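Local structure of Aln2 (Streptomyces sp. CM020, 6P7L) at residues Pro34-Glu39 with Met106-Ala111; Thr62-Ala67 with Thr144-Ser149; Arg70-Thr75 with Asp162-Arg167; Val124-Ala129 with Leu134-Cys139. The protein is a SnoaL-like member of the NTF2-like superfamily, probably with a part in the biosynthesis of the polyketide antibiotic alnumycin. All coordinates share one frame; numbering follows the deposited sequence.

Contact 1 of 4, residues Pro34-Glu39 with Met106-Ala111; sequences PELYVE and MTVEEA
Leu-36 and Tyr-37 reach from the helix to Val-108 and Glu-110 on the strand. The direct contacts are all van der Waals. Leu-36 works through one methyl, CD2. It packs against Glu-110 CB at 3.6 Å and stays close to the rest of that side chain as it runs out. The carboxylate oxygen Glu-110 OE2 also lies 3.6 Å from Leu-36 CD2. Glu-110 is extended beyond CG, and Leu-36 comes across it at a slant. The same Leu-36 CD2 touches Val-108 CG1 at 4.1 Å. Val-108 therefore splits its methyls, because its other branch, CG2, goes to Tyr-37. The Tyr-37 ring carbon CD1 is 4.1 Å from Val-108 CG2, and the two side chains cross at about a right angle. With CG anti to the backbone nitrogen (chi1 -174°), the tyrosine ring swings nearer the strand than its CB direction suggests.

This is the NTF2-like layout of an N-terminal helix lying across a curved mixed sheet. The strand is at one margin of the sheet within the chain. The axes of the short segments 34-39 and 106-110 approach to 9.6 Å, with 128° between their directions. Leu-36 and Val-108 also touch Val-116 on the next strand.

The polar link is made by water. A water in the plane of the Tyr-37 ring lies 2.8 Å from Tyr-37 OH. It donates to Met-106 O at 2.7 Å. That carbonyl has a second partner, Gln-42 NE2 of a second subunit. Gln-42 OE1 of that subunit accepts the backbone N-H of Val-108.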
loop_
_atom_site.group_PDB
_atom_site.type_symbol
_atom_site.label_atom_id
_atom_site.label_comp_id
_atom_site.label_asym_id
_atom_site.label_seq_id
_atom_site.Cartn_x
_atom_site.Cartn_y
_atom_site.Cartn_z
ATOM N N PRO A 34 2.525 -17.960 5.022
ATOM C CA PRO A 34 2.723 -16.651 5.657
ATOM C C PRO A 34 4.191 -16.280 5.783
ATOM O O PRO A 34 4.553 -15.108 5.594
ATOM C CB PRO A 34 2.027 -16.814 7.027
ATOM C CG PRO A 34 0.953 -17.892 6.754
ATOM C CD PRO A 34 1.666 -18.857 5.834
ATOM N N GLU A 35 5.052 -17.268 6.040
ATOM C CA GLU A 35 6.480 -16.992 6.150
ATOM C C GLU A 35 7.018 -16.412 4.851
ATOM O O GLU A 35 7.776 -15.424 4.856
ATOM C CB GLU A 35 7.229 -18.271 6.507
ATOM C CG GLU A 35 6.964 -18.822 7.879
ATOM C CD GLU A 35 5.729 -19.751 7.997
ATOM O OE1 GLU A 35 4.954 -19.970 7.034
ATOM O OE2 GLU A 35 5.516 -20.247 9.107
ATOM N N LEU A 36 6.629 -17.014 3.722
ATOM C CA LEU A 36 7.071 -16.521 2.420
ATOM C C LEU A 36 6.523 -15.135 2.149
ATOM O O LEU A 36 7.247 -14.245 1.687
ATOM C CB LEU A 36 6.650 -17.468 1.285
ATOM C CG LEU A 36 7.061 -16.946 -0.095
ATOM C CD1 LEU A 36 8.600 -16.911 -0.123
ATOM C CD2 LEU A 36 6.541 -17.796 -1.198
ATOM N N TYR A 37 5.229 -14.927 2.427
ATOM C CA TYR A 37 4.633 -13.611 2.200
ATOM C C TYR A 37 5.367 -12.521 2.983
ATOM O O TYR A 37 5.746 -11.471 2.426
ATOM C CB TYR A 37 3.160 -13.642 2.572
ATOM C CG TYR A 37 2.487 -12.372 2.220
ATOM C CD1 TYR A 37 2.017 -12.163 0.922
ATOM C CD2 TYR A 37 2.358 -11.351 3.142
ATOM C CE1 TYR A 37 1.405 -10.995 0.577
ATOM C CE2 TYR A 37 1.749 -10.151 2.789
ATOM C CZ TYR A 37 1.276 -10.001 1.502
ATOM O OH TYR A 37 0.676 -8.823 1.098
ATOM N N VAL A 38 5.605 -12.770 4.270
ATOM C CA VAL A 38 6.322 -11.800 5.082
ATOM C C VAL A 38 7.716 -11.570 4.509
ATOM O O VAL A 38 8.176 -10.428 4.414
ATOM C CB VAL A 38 6.370 -12.266 6.543
ATOM C CG1 VAL A 38 7.320 -11.426 7.383
ATOM C CG2 VAL A 38 4.964 -12.215 7.151
ATOM N N GLU A 39 8.398 -12.649 4.112
ATOM C CA GLU A 39 9.747 -12.542 3.559
ATOM C C GLU A 39 9.767 -11.666 2.310
ATOM O O GLU A 39 10.693 -10.859 2.116
ATOM C CB GLU A 39 10.280 -13.926 3.236
ATOM C CG GLU A 39 11.748 -13.918 2.880
ATOM C CD GLU A 39 12.296 -15.275 2.565
ATOM O OE1 GLU A 39 11.506 -16.242 2.353
ATOM O OE2 GLU A 39 13.544 -15.368 2.551
ATOM N N MET A 106 -0.384 -7.008 -4.560
ATOM C CA MET A 106 0.669 -7.946 -4.934
ATOM C C MET A 106 0.230 -9.397 -4.768
ATOM O O MET A 106 -0.119 -9.817 -3.659
ATOM C CB MET A 106 1.921 -7.709 -4.094
ATOM C CG MET A 106 3.049 -8.589 -4.485
ATOM S SD MET A 106 4.466 -8.319 -3.397
ATOM C CE MET A 106 4.867 -6.605 -3.814
ATOM N N THR A 107 0.264 -10.158 -5.874
ATOM C CA THR A 107 0.105 -11.607 -5.851
ATOM C C THR A 107 1.480 -12.234 -5.633
ATOM O O THR A 107 2.514 -11.725 -6.103
ATOM C CB THR A 107 -0.522 -12.174 -7.138
ATOM O OG1 THR A 107 0.316 -11.865 -8.257
ATOM C CG2 THR A 107 -1.949 -11.624 -7.355
ATOM N N VAL A 108 1.484 -13.360 -4.938
ATOM C CA VAL A 108 2.711 -14.096 -4.635
ATOM C C VAL A 108 2.446 -15.584 -4.852
ATOM O O VAL A 108 1.509 -16.129 -4.261
ATOM C CB VAL A 108 3.188 -13.850 -3.180
ATOM C CG1 VAL A 108 4.431 -14.707 -2.915
ATOM C CG2 VAL A 108 3.455 -12.391 -2.934
ATOM N N GLU A 109 3.279 -16.252 -5.658
ATOM C CA GLU A 109 3.139 -17.685 -5.907
ATOM C C GLU A 109 4.512 -18.313 -5.769
ATOM O O GLU A 109 5.473 -17.774 -6.319
ATOM C CB GLU A 109 2.580 -17.944 -7.324
ATOM N N GLU A 110 4.587 -19.450 -5.074
ATOM C CA GLU A 110 5.835 -20.194 -4.909
ATOM C C GLU A 110 5.776 -21.481 -5.712
ATOM O O GLU A 110 4.843 -22.277 -5.549
ATOM C CB GLU A 110 6.112 -20.520 -3.436
ATOM C CG GLU A 110 7.548 -21.017 -3.176
ATOM C CD GLU A 110 7.828 -21.402 -1.719
ATOM O OE1 GLU A 110 8.993 -21.737 -1.434
ATOM O OE2 GLU A 110 6.905 -21.397 -0.871
ATOM N N ALA A 111 6.779 -21.702 -6.545
ATOM C CA ALA A 111 6.862 -22.948 -7.292
ATOM C C ALA A 111 7.480 -24.042 -6.430
ATOM O O ALA A 111 8.096 -23.785 -5.399
ATOM C CB ALA A 111 7.666 -22.726 -8.567
HETATM O O HOH W 1 -0.561 -8.508 -1.346
#

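Contact 2 of 4, residues Thr62-Ala67 with Thr144-Ser149; sequences TFVAGA and TLVRVS
Arg-147 NH1 is gripped by two oxygens, Glu-39 OE2 in a salt bridge and Gly-150 O in a hydrogen bond, and the valines on either side of this arginine, Val-146 and Val-148, meet Val-64.

The contact itself is small and apolar. One methyl, Val-64 CG1, meets both partners. It is 3.8 Å from Val-146 CG2 and 4.0 Å from Val-148 CG2. The two CG2 methyls form a triangle with Val-64 CG1. The valine side chains cross obliquely. In Val-146, chi1 of -64° puts CG1 anti to the carbonyl carbon and leaves CG2, the touching methyl, between the backbone nitrogen and the carbonyl carbon.

Val-64 O accepts the backbone N-H of Ala-67 at 3.0 Å, closing a type II beta turn. Gly-66 takes the positive phi of this turn, 70°. The chain bends sharply at Ala-65 and Gly-66, and strand 67-70 leaves in a new direction.

In the NTF2-like fold the contact joins Val-64 of the short strand 63-64 to the end of strand 133-148. Strand 151-161 lies next to both segments: Val-64 bonds to Ser-154 through the backbone and packs on Arg-153. Phe-63 touches Ile-83 of helix 80-90, and Leu-145 touches Phe-43 of helix 34-52.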
loop_
_atom_site.group_PDB
_atom_site.type_symbol
_atom_site.label_atom_id
_atom_site.label_comp_id
_atom_site.label_asym_id
_atom_site.label_seq_id
_atom_site.Cartn_x
_atom_site.Cartn_y
_atom_site.Cartn_z
ATOM N N THR A 62 20.863 -6.815 -4.855
ATOM C CA THR A 62 19.765 -7.724 -4.577
ATOM C C THR A 62 19.432 -8.602 -5.776
ATOM O O THR A 62 18.657 -9.562 -5.624
ATOM C CB THR A 62 18.478 -6.989 -4.158
ATOM O OG1 THR A 62 17.921 -6.252 -5.261
ATOM C CG2 THR A 62 18.698 -6.089 -2.942
ATOM N N PHE A 63 20.023 -8.318 -6.948
ATOM C CA PHE A 63 19.792 -9.114 -8.148
ATOM C C PHE A 63 20.872 -10.185 -8.291
ATOM O O PHE A 63 22.023 -9.990 -7.899
ATOM C CB PHE A 63 19.783 -8.225 -9.413
ATOM C CG PHE A 63 18.548 -7.395 -9.553
ATOM C CD1 PHE A 63 18.391 -6.235 -8.803
ATOM C CD2 PHE A 63 17.546 -7.760 -10.431
ATOM C CE1 PHE A 63 17.242 -5.495 -8.900
ATOM C CE2 PHE A 63 16.386 -6.997 -10.528
ATOM C CZ PHE A 63 16.249 -5.890 -9.747
ATOM N N VAL A 64 20.484 -11.344 -8.835
ATOM C CA VAL A 64 21.447 -12.415 -9.081
ATOM C C VAL A 64 22.220 -12.178 -10.373
ATOM O O VAL A 64 21.838 -11.391 -11.236
ATOM C CB VAL A 64 20.764 -13.794 -9.098
ATOM C CG1 VAL A 64 20.052 -14.030 -7.790
ATOM C CG2 VAL A 64 19.845 -13.926 -10.303
ATOM N N ALA A 65 23.329 -12.903 -10.510
ATOM C CA ALA A 65 24.082 -12.868 -11.756
ATOM C C ALA A 65 23.165 -13.247 -12.919
ATOM O O ALA A 65 22.338 -14.153 -12.809
ATOM C CB ALA A 65 25.268 -13.822 -11.702
ATOM N N GLY A 66 23.298 -12.538 -14.030
ATOM C CA GLY A 66 22.440 -12.804 -15.175
ATOM C C GLY A 66 20.978 -12.425 -15.028
ATOM O O GLY A 66 20.189 -12.751 -15.923
ATOM N N ALA A 67 20.600 -11.704 -13.970
ATOM C CA ALA A 67 19.212 -11.255 -13.818
ATOM C C ALA A 67 18.798 -10.403 -15.016
ATOM O O ALA A 67 19.605 -9.695 -15.614
ATOM C CB ALA A 67 19.037 -10.450 -12.538
ATOM N N THR A 144 10.320 -12.359 -10.799
ATOM C CA THR A 144 10.615 -13.664 -10.224
ATOM C C THR A 144 11.739 -13.468 -9.218
ATOM O O THR A 144 12.679 -12.683 -9.460
ATOM C CB THR A 144 11.019 -14.733 -11.257
ATOM O OG1 THR A 144 12.326 -14.444 -11.759
ATOM C CG2 THR A 144 10.009 -14.799 -12.376
ATOM N N LEU A 145 11.604 -14.147 -8.082
ATOM C CA LEU A 145 12.599 -14.148 -7.023
ATOM C C LEU A 145 13.107 -15.565 -6.813
ATOM O O LEU A 145 12.381 -16.554 -7.004
ATOM C CB LEU A 145 12.032 -13.605 -5.695
ATOM C CG LEU A 145 11.170 -12.358 -5.806
ATOM C CD1 LEU A 145 10.441 -12.072 -4.492
ATOM C CD2 LEU A 145 12.007 -11.198 -6.251
ATOM N N VAL A 146 14.367 -15.658 -6.400
ATOM C CA VAL A 146 14.987 -16.943 -6.125
ATOM C C VAL A 146 15.735 -16.834 -4.807
ATOM O O VAL A 146 16.123 -15.751 -4.377
ATOM C CB VAL A 146 15.928 -17.389 -7.253
ATOM C CG1 VAL A 146 15.152 -17.623 -8.534
ATOM C CG2 VAL A 146 17.077 -16.375 -7.456
ATOM N N ARG A 147 15.949 -17.977 -4.175
ATOM C CA ARG A 147 16.633 -18.042 -2.889
ATOM C C ARG A 147 18.105 -18.387 -3.106
ATOM O O ARG A 147 18.418 -19.368 -3.783
ATOM C CB ARG A 147 15.963 -19.084 -1.995
ATOM C CG ARG A 147 16.336 -19.011 -0.539
ATOM C CD ARG A 147 15.440 -19.955 0.252
ATOM N NE ARG A 147 14.026 -19.586 0.109
ATOM C CZ ARG A 147 13.473 -18.548 0.723
ATOM N NH1 ARG A 147 14.238 -17.807 1.512
ATOM N NH2 ARG A 147 12.171 -18.251 0.548
ATOM N N VAL A 148 19.003 -17.570 -2.545
ATOM C CA VAL A 148 20.444 -17.783 -2.673
ATOM C C VAL A 148 21.038 -17.705 -1.285
ATOM O O VAL A 148 20.922 -16.667 -0.616
ATOM C CB VAL A 148 21.106 -16.745 -3.606
ATOM C CG1 VAL A 148 22.609 -16.965 -3.687
ATOM C CG2 VAL A 148 20.469 -16.833 -4.974
ATOM N N SER A 149 21.661 -18.810 -0.851
ATOM C CA SER A 149 22.178 -18.967 0.506
ATOM C C SER A 149 21.125 -18.544 1.524
ATOM O O SER A 149 21.392 -17.794 2.464
ATOM C CB SER A 149 23.505 -18.224 0.714
ATOM O OG SER A 149 24.349 -18.432 -0.401
#

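Contact 3 of 4, residues Arg70-Thr75 with Asp162-Arg167; sequences RLAGGT and DDLVVR
Ala-72 and Leu-164 join a hairpin turn to the C-terminal helix by a small surface contact. The helix starts at Asp-162, right after strand 151-161. Asp-162 O accepts the N-H of Val-166 at 2.9 Å, within the first turn. The Asp-162 carboxylate has a partner in its own chain, Thr-138 OG1 to OD2, and one in a second subunit, Arg-100 to OD1 in a salt bridge. Asp-163 turns its carboxylate back to Arg-161, a salt bridge to the residue just before the helix.

Leu-164 is the residue that crosses to the turn. Its methyl CD1 lies 3.9 Å from Ala-72 CB. The same Leu-164 CD1 is 3.8 Å from Ala-72 O, so it meets the alanine through both methyl and carbonyl. CG of Leu-164 lies anti to the carbonyl carbon (chi1 -68°), and an extended second torsion carries CD1 to the turn. The backbone N of the poorly ordered Gly-73 is 4.4 Å from Leu-164 CD1.

The turn is a type I beta turn from Leu-71 to Gly-74 with a G1 beta bulge, joining antiparallel strands 67-70 and 76-78. Gly-74 N donates to Leu-71 O at 3.0 Å, and Leu-71 N to Thr-75 O at 2.9 Å. Gly-74 has the positive phi of the bulge, 109°.

Further along the helix, Val-166 packs on Gly-96 and Arg-167 NH1 bonds to Ala-129 O, both of the second subunit.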
loop_
_atom_site.group_PDB
_atom_site.type_symbol
_atom_site.label_atom_id
_atom_site.label_comp_id
_atom_site.label_asym_id
_atom_site.label_seq_id
_atom_site.Cartn_x
_atom_site.Cartn_y
_atom_site.Cartn_z
ATOM N N ARG A 70 13.617 -5.891 -17.550
ATOM C CA ARG A 70 12.973 -5.464 -18.785
ATOM C C ARG A 70 12.199 -4.187 -18.509
ATOM O O ARG A 70 11.152 -4.203 -17.838
ATOM C CB ARG A 70 12.067 -6.558 -19.353
ATOM C CG ARG A 70 11.671 -6.290 -20.772
ATOM C CD ARG A 70 11.116 -7.457 -21.272
ATOM N NE ARG A 70 12.026 -8.625 -21.358
ATOM C CZ ARG A 70 12.668 -9.030 -22.463
ATOM N NH1 ARG A 70 12.537 -8.370 -23.614
ATOM N NH2 ARG A 70 13.447 -10.104 -22.417
ATOM N N LEU A 71 12.663 -3.122 -19.155
ATOM C CA LEU A 71 12.182 -1.772 -19.014
ATOM C C LEU A 71 10.873 -1.628 -19.766
ATOM O O LEU A 71 10.562 -2.394 -20.695
ATOM C CB LEU A 71 13.226 -0.791 -19.571
ATOM C CG LEU A 71 14.573 -0.644 -18.853
ATOM C CD1 LEU A 71 15.561 0.191 -19.675
ATOM C CD2 LEU A 71 14.375 -0.009 -17.500
ATOM N N ALA A 72 10.149 -0.574 -19.405
ATOM C CA ALA A 72 8.841 -0.351 -20.014
ATOM C C ALA A 72 8.923 -0.312 -21.541
ATOM O O ALA A 72 8.031 -0.813 -22.240
ATOM C CB ALA A 72 8.234 0.939 -19.465
ATOM N N GLY A 73 9.984 0.257 -22.078
ATOM C CA GLY A 73 10.098 0.437 -23.508
ATOM C C GLY A 73 10.609 -0.737 -24.304
ATOM O O GLY A 73 10.636 -0.683 -25.539
ATOM N N GLY A 74 11.014 -1.804 -23.641
ATOM C CA GLY A 74 11.530 -2.982 -24.300
ATOM C C GLY A 74 13.014 -3.195 -24.135
ATOM O O GLY A 74 13.498 -4.293 -24.436
ATOM N N THR A 75 13.759 -2.194 -23.686
ATOM C CA THR A 75 15.173 -2.411 -23.413
ATOM C C THR A 75 15.342 -3.365 -22.232
ATOM O O THR A 75 14.599 -3.306 -21.245
ATOM C CB THR A 75 15.869 -1.081 -23.127
ATOM O OG1 THR A 75 15.863 -0.273 -24.311
ATOM C CG2 THR A 75 17.308 -1.313 -22.685
ATOM N N ASP A 162 1.611 1.831 -17.683
ATOM C CA ASP A 162 0.213 1.901 -18.081
ATOM C C ASP A 162 -0.015 2.951 -19.150
ATOM O O ASP A 162 -0.914 2.778 -19.979
ATOM C CB ASP A 162 -0.661 2.183 -16.864
ATOM C CG ASP A 162 -0.882 0.940 -15.987
ATOM O OD1 ASP A 162 -0.976 -0.171 -16.563
ATOM O OD2 ASP A 162 -1.022 1.093 -14.729
ATOM N N ASP A 163 0.758 4.051 -19.160
ATOM C CA ASP A 163 0.546 5.032 -20.222
ATOM C C ASP A 163 0.900 4.435 -21.587
ATOM O O ASP A 163 0.211 4.685 -22.584
ATOM C CB ASP A 163 1.336 6.309 -19.961
ATOM C CG ASP A 163 2.816 6.086 -19.850
ATOM O OD1 ASP A 163 3.241 5.100 -19.217
ATOM O OD2 ASP A 163 3.538 6.934 -20.407
ATOM N N LEU A 164 1.960 3.628 -21.642
ATOM C CA LEU A 164 2.361 2.984 -22.886
ATOM C C LEU A 164 1.327 1.964 -23.328
ATOM O O LEU A 164 1.035 1.854 -24.529
ATOM C CB LEU A 164 3.736 2.340 -22.710
ATOM C CG LEU A 164 4.896 3.323 -22.524
ATOM C CD1 LEU A 164 6.243 2.577 -22.396
ATOM C CD2 LEU A 164 4.963 4.340 -23.647
ATOM N N VAL A 165 0.737 1.238 -22.368
ATOM C CA VAL A 165 -0.340 0.290 -22.673
ATOM C C VAL A 165 -1.529 1.021 -23.263
ATOM O O VAL A 165 -2.091 0.609 -24.294
ATOM C CB VAL A 165 -0.756 -0.480 -21.402
ATOM C CG1 VAL A 165 -2.055 -1.293 -21.656
ATOM C CG2 VAL A 165 0.354 -1.364 -20.947
ATOM N N VAL A 166 -1.918 2.131 -22.631
ATOM C CA VAL A 166 -3.025 2.936 -23.140
ATOM C C VAL A 166 -2.741 3.401 -24.566
ATOM O O VAL A 166 -3.616 3.370 -25.435
ATOM C CB VAL A 166 -3.285 4.135 -22.219
ATOM C CG1 VAL A 166 -4.287 5.094 -22.842
ATOM C CG2 VAL A 166 -3.758 3.661 -20.843
ATOM N N ARG A 167 -1.533 3.914 -24.797
ATOM C CA ARG A 167 -1.201 4.445 -26.120
ATOM C C ARG A 167 -1.328 3.366 -27.182
ATOM O O ARG A 167 -1.853 3.618 -28.265
ATOM C CB ARG A 167 0.206 5.029 -26.118
ATOM C CG ARG A 167 0.340 6.279 -25.267
ATOM C CD ARG A 167 1.746 6.885 -25.350
ATOM N NE ARG A 167 1.969 7.494 -26.637
ATOM C CZ ARG A 167 1.646 8.761 -26.950
ATOM N NH1 ARG A 167 1.113 9.580 -26.055
ATOM N NH2 ARG A 167 1.873 9.220 -28.154
#

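Contact 4 of 4, residues Val124-Ala129 with Leu134-Cys139; sequences VTVTSA and LVEPTC
Val-124 and Glu-136 lie side by side and point the same way, across the antiparallel beta hairpin of strands 116-127 and 133-148. Glu-136 CG lies anti to the carbonyl carbon (chi1 -70°) and the chain is then extended, which lays it alongside Val-124. The carboxylate oxygen Glu-136 OE1 comes to 3.6 Å from Val-124 CB. Its polar partner is Arg-93, in a salt bridge, so an ion pair rests against a valine here. Glu-136 OE2 is 4.1 Å from Val-126 CG2. Phe-94 packs on all three of these side chains. A glycerol, probably from the crystallisation liquor, sits about 5 Å from the Val-124 side chain, nearest atoms, which may mark a pocket.

Val-126 and Leu-134 share one face of the sheet as a hydrogen-bonded pair. Thr-125 and Val-135 are on the other face as a non-hydrogen-bonded pair. There Thr-125 CG2 faces Val-135 CG2 at 4.3 Å, while Thr-125 OG1 bonds to Trp-102 NE1.

The backbones hold the register. Glu-136 N donates to Val-124 O at 2.8 Å. Val-126 N donates to Leu-134 O at 2.9 Å, and Leu-134 N to Val-126 O at 3.0 Å. Leu-134 O also receives a CA-H...O contact from Thr-125 CA at 3.2 Å.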
loop_
_atom_site.group_PDB
_atom_site.type_symbol
_atom_site.label_atom_id
_atom_site.label_comp_id
_atom_site.label_asym_id
_atom_site.label_seq_id
_atom_site.Cartn_x
_atom_site.Cartn_y
_atom_site.Cartn_z
ATOM N N VAL A 124 5.567 5.837 -8.577
ATOM C CA VAL A 124 6.605 6.627 -7.926
ATOM C C VAL A 124 6.036 8.013 -7.683
ATOM O O VAL A 124 5.518 8.654 -8.614
ATOM C CB VAL A 124 7.886 6.691 -8.768
ATOM C CG1 VAL A 124 8.913 7.557 -8.094
ATOM C CG2 VAL A 124 8.422 5.287 -8.951
ATOM N N THR A 125 6.126 8.462 -6.429
ATOM C CA THR A 125 5.900 9.865 -6.120
ATOM C C THR A 125 7.249 10.571 -6.107
ATOM O O THR A 125 8.266 9.996 -5.712
ATOM C CB THR A 125 5.180 10.072 -4.782
ATOM O OG1 THR A 125 5.906 9.467 -3.726
ATOM C CG2 THR A 125 3.748 9.456 -4.800
ATOM N N VAL A 126 7.254 11.834 -6.522
ATOM C CA VAL A 126 8.477 12.632 -6.519
ATOM C C VAL A 126 8.211 13.934 -5.780
ATOM O O VAL A 126 7.456 14.782 -6.265
ATOM C CB VAL A 126 8.989 12.912 -7.932
ATOM C CG1 VAL A 126 10.353 13.564 -7.848
ATOM C CG2 VAL A 126 9.042 11.607 -8.750
ATOM N N THR A 127 8.869 14.110 -4.640
ATOM C CA THR A 127 8.637 15.239 -3.751
ATOM C C THR A 127 9.809 16.201 -3.837
ATOM O O THR A 127 10.953 15.818 -3.590
ATOM C CB THR A 127 8.444 14.754 -2.316
ATOM O OG1 THR A 127 7.254 13.972 -2.245
ATOM C CG2 THR A 127 8.287 15.919 -1.360
ATOM N N SER A 128 9.512 17.449 -4.164
ATOM C CA SER A 128 10.520 18.482 -4.350
ATOM C C SER A 128 10.738 19.350 -3.113
ATOM O O SER A 128 9.979 19.322 -2.136
ATOM C CB SER A 128 10.122 19.369 -5.527
ATOM O OG SER A 128 9.171 20.315 -5.063
ATOM N N ALA A 129 11.800 20.164 -3.197
ATOM C CA ALA A 129 12.133 21.111 -2.137
ATOM C C ALA A 129 11.018 22.116 -1.891
ATOM O O ALA A 129 10.916 22.649 -0.783
ATOM C CB ALA A 129 13.427 21.870 -2.479
ATOM N N LEU A 134 4.789 15.027 -7.503
ATOM C CA LEU A 134 4.418 14.451 -8.799
ATOM C C LEU A 134 4.103 12.976 -8.609
ATOM O O LEU A 134 4.710 12.327 -7.757
ATOM C CB LEU A 134 5.547 14.602 -9.822
ATOM C CG LEU A 134 6.134 15.988 -10.061
ATOM C CD1 LEU A 134 7.307 15.945 -11.011
ATOM C CD2 LEU A 134 5.041 16.903 -10.597
ATOM N N VAL A 135 3.107 12.467 -9.329
ATOM C CA VAL A 135 2.818 11.031 -9.357
ATOM C C VAL A 135 3.112 10.503 -10.753
ATOM O O VAL A 135 2.505 10.955 -11.736
ATOM C CB VAL A 135 1.378 10.728 -8.936
ATOM C CG1 VAL A 135 1.111 9.240 -8.979
ATOM C CG2 VAL A 135 1.086 11.299 -7.570
ATOM N N GLU A 136 4.036 9.553 -10.838
ATOM C CA GLU A 136 4.419 8.990 -12.125
ATOM C C GLU A 136 3.383 7.990 -12.641
ATOM O O GLU A 136 2.594 7.433 -11.867
ATOM C CB GLU A 136 5.796 8.354 -12.015
ATOM C CG GLU A 136 6.896 9.390 -11.846
ATOM C CD GLU A 136 8.291 8.842 -12.136
ATOM O OE1 GLU A 136 8.435 7.596 -12.164
ATOM O OE2 GLU A 136 9.213 9.658 -12.345
ATOM N N PRO A 137 3.349 7.771 -13.961
ATOM C CA PRO A 137 2.397 6.801 -14.516
ATOM C C PRO A 137 2.485 5.469 -13.780
ATOM O O PRO A 137 3.570 4.960 -13.466
ATOM C CB PRO A 137 2.815 6.669 -15.987
ATOM C CG PRO A 137 3.821 7.770 -16.231
ATOM C CD PRO A 137 4.227 8.394 -14.978
ATOM N N THR A 138 1.326 4.874 -13.537
ATOM C CA THR A 138 1.353 3.612 -12.835
ATOM C C THR A 138 1.891 2.516 -13.753
ATOM O O THR A 138 1.895 2.629 -14.979
ATOM C CB THR A 138 -0.031 3.284 -12.307
ATOM O OG1 THR A 138 -0.964 3.323 -13.365
ATOM C CG2 THR A 138 -0.470 4.293 -11.279
ATOM N N CYS A 139 2.427 1.477 -13.120
ATOM C CA CYS A 139 3.011 0.323 -13.784
ATOM C C CYS A 139 2.405 -0.958 -13.235
ATOM O O CYS A 139 2.030 -1.049 -12.059
ATOM C CB CYS A 139 4.546 0.242 -13.546
ATOM S SG CYS A 139 5.482 1.585 -14.294
#

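How the contacts relate
From the N terminus, the first segments of contacts 1, 2 and 3 come in turn: helix 34-52, the corner after helix 56-60, and the hairpin turn after strand 67-70. Contact 1 closes first, at residues 106-111. Contact 4 then opens and closes within a single hairpin. Contact 2 closes at 144-149 and contact 3 at 162-167, so contacts 1, 2 and 3 all cross one another and contact 4 falls within the spans of 2 and 3. Contacts 1 and 2 touch where helix 34-52 meets the end of strand 133-148. Contacts 3 and 4 touch where the C-terminal helix begins. Contacts 2 and 4 share strand 133-148, on opposite sides of the chain's centre.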